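Side-chain contact in Serine/threonine-protein kinase pelle (Drosophila melanogaster, PDB 1D2Z), which acts as a serine/threonine kinase essential for Toll receptor signalling in embryonic dorsoventral patterning, here represented by the death domain that binds the death domain of Tube: residues A[49-54]-A[66-71]. Sequence-based numbering, arbitrary orientation.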
loop_
_atom_site.group_PDB
_atom_site.type_symbol
_atom_site.label_atom_id
_atom_site.label_comp_id
_atom_site.label_asym_id
_atom_site.label_seq_id
_atom_site.Cartn_x
_atom_site.Cartn_y
_atom_site.Cartn_z
ATOM N N GLU A 49 8.592 -14.122 3.019
ATOM C CA GLU A 49 9.880 -14.196 3.700
ATOM C C GLU A 49 9.993 -13.156 4.811
ATOM O O GLU A 49 10.586 -13.420 5.852
ATOM C CB GLU A 49 11.031 -14.031 2.701
ATOM C CG GLU A 49 12.427 -14.187 3.312
ATOM C CD GLU A 49 12.592 -15.478 4.107
ATOM O OE1 GLU A 49 12.101 -16.541 3.655
ATOM O OE2 GLU A 49 13.220 -15.427 5.188
ATOM N N GLN A 50 9.423 -11.977 4.583
ATOM C CA GLN A 50 9.445 -10.905 5.576
ATOM C C GLN A 50 8.699 -11.375 6.832
ATOM O O GLN A 50 9.142 -11.121 7.949
ATOM C CB GLN A 50 8.806 -9.636 4.998
ATOM C CG GLN A 50 8.730 -8.445 5.961
ATOM C CD GLN A 50 8.105 -7.216 5.316
ATOM O OE1 GLN A 50 8.288 -6.969 4.124
ATOM N NE2 GLN A 50 7.362 -6.439 6.102
ATOM N N ILE A 51 7.593 -12.096 6.641
ATOM C CA ILE A 51 6.818 -12.613 7.770
ATOM C C ILE A 51 7.615 -13.705 8.481
ATOM O O ILE A 51 7.782 -13.664 9.703
ATOM C CB ILE A 51 5.460 -13.218 7.329
ATOM C CG1 ILE A 51 4.609 -12.161 6.612
ATOM C CG2 ILE A 51 4.715 -13.756 8.551
ATOM C CD1 ILE A 51 3.396 -12.722 5.896
ATOM N N SER A 52 8.090 -14.680 7.710
ATOM C CA SER A 52 8.880 -15.785 8.248
ATOM C C SER A 52 10.061 -15.224 9.026
ATOM O O SER A 52 10.336 -15.654 10.144
ATOM C CB SER A 52 9.391 -16.685 7.115
ATOM O OG SER A 52 10.312 -17.646 7.602
ATOM N N SER A 53 10.713 -14.225 8.436
ATOM C CA SER A 53 11.869 -13.568 9.031
ATOM C C SER A 53 11.540 -12.939 10.379
ATOM O O SER A 53 12.270 -13.133 11.351
ATOM C CB SER A 53 12.409 -12.498 8.077
ATOM O OG SER A 53 13.439 -11.740 8.685
ATOM N N GLN A 54 10.451 -12.178 10.430
ATOM C CA GLN A 54 10.032 -11.530 11.670
ATOM C C GLN A 54 9.747 -12.554 12.752
ATOM O O GLN A 54 10.098 -12.343 13.912
ATOM C CB GLN A 54 8.794 -10.657 11.442
ATOM C CG GLN A 54 9.066 -9.402 10.642
ATOM C CD GLN A 54 9.993 -8.445 11.363
ATOM O OE1 GLN A 54 11.108 -8.186 10.917
ATOM N NE2 GLN A 54 9.536 -7.918 12.488
ATOM N N LEU A 66 -0.627 -8.827 9.026
ATOM C CA LEU A 66 -1.548 -7.688 9.023
ATOM C C LEU A 66 -0.834 -6.415 8.572
ATOM O O LEU A 66 -1.425 -5.586 7.890
ATOM C CB LEU A 66 -2.171 -7.464 10.403
ATOM C CG LEU A 66 -3.142 -8.526 10.930
ATOM C CD1 LEU A 66 -3.682 -8.091 12.296
ATOM C CD2 LEU A 66 -4.286 -8.722 9.948
ATOM N N ASN A 67 0.427 -6.259 8.976
ATOM C CA ASN A 67 1.220 -5.088 8.594
ATOM C C ASN A 67 1.355 -5.014 7.072
ATOM O O ASN A 67 1.210 -3.947 6.478
ATOM C CB ASN A 67 2.619 -5.141 9.229
ATOM C CG ASN A 67 2.627 -4.712 10.700
ATOM O OD1 ASN A 67 1.705 -4.058 11.178
ATOM N ND2 ASN A 67 3.684 -5.081 11.414
ATOM N N ILE A 68 1.608 -6.161 6.446
ATOM C CA ILE A 68 1.765 -6.226 4.993
ATOM C C ILE A 68 0.436 -6.132 4.241
ATOM O O ILE A 68 0.222 -5.210 3.449
ATOM C CB ILE A 68 2.514 -7.528 4.567
ATOM C CG1 ILE A 68 3.937 -7.517 5.133
ATOM C CG2 ILE A 68 2.558 -7.653 3.042
ATOM C CD1 ILE A 68 4.662 -8.850 5.057
ATOM N N TRP A 69 -0.458 -7.079 4.504
ATOM C CA TRP A 69 -1.750 -7.132 3.825
ATOM C C TRP A 69 -2.650 -5.934 4.149
ATOM O O TRP A 69 -3.268 -5.356 3.255
ATOM C CB TRP A 69 -2.440 -8.456 4.159
ATOM C CG TRP A 69 -3.603 -8.790 3.286
ATOM C CD1 TRP A 69 -3.601 -8.933 1.919
ATOM C CD2 TRP A 69 -4.945 -9.033 3.713
ATOM N NE1 TRP A 69 -4.861 -9.247 1.475
ATOM C CE2 TRP A 69 -5.707 -9.317 2.552
ATOM C CE3 TRP A 69 -5.582 -9.039 4.963
ATOM C CZ2 TRP A 69 -7.071 -9.605 2.609
ATOM C CZ3 TRP A 69 -6.941 -9.325 5.016
ATOM C CH2 TRP A 69 -7.670 -9.602 3.847
ATOM N N GLY A 70 -2.697 -5.540 5.417
ATOM C CA GLY A 70 -3.520 -4.404 5.795
ATOM C C GLY A 70 -2.846 -3.082 5.472
ATOM O O GLY A 70 -3.474 -2.161 4.960
ATOM N N GLY A 71 -1.550 -3.006 5.747
ATOM C CA GLY A 71 -0.805 -1.789 5.494
ATOM C C GLY A 71 -0.716 -1.365 4.045
ATOM O O GLY A 71 -1.254 -0.325 3.663
#
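I68 of helix 61-73 reaches across to Q50 and I51 of helix 45-56, and these three side chains carry the contact. Along segment 66-71, in which a wider pi-type turn spans 67-71, I68 comes closest in backbone to I51, with a CA-CA distance of 8.6 Å. Its CG1 branch stands anti to its own carbonyl carbon (chi1 -64°) and runs on extended, which carries CD1 into the angle between Q50 and I51. There I68 CD1 meets I51 CG1 at 3.7 Å, an apolar touch between two isoleucine arms set at a slant to each other, and I51 CD1 lies a little farther from it, at 4.2 Å. The same methyl also lies over the flat face of the Q50 amide, 3.8 Å from Q50 CD, while Q50 NE2 approaches I68 CG1 to 3.7 Å. The Q50 chain is extended out to CD, and its last torsion (chi3 -34°) turns the amide face to the isoleucine. NE2 meanwhile donates a hydrogen bond to E64 OE2 and a weak one to OD1 of N29 of Tube; it is thus held by E64 while the face of the amide makes van der Waals contact with I68. With an alanine here, the amide over I68 is gone, and E64 OE2 would probably lose its hydrogen-bond donor and one side of the I68 methyl its cover. The backbone O atoms of N67 and, farther along, G71 accept hydrogen bonds from the neighbouring Tube death domain, from N29 ND2 and S121 OG respectively. Within the six-helix death-domain bundle, I51 also packs against W34 of helix 34-40 and F65 of helix 61-73, placing the contact where helices 45-56 and 61-73 meet, with its Q50 and I68 edge at the interface with Tube.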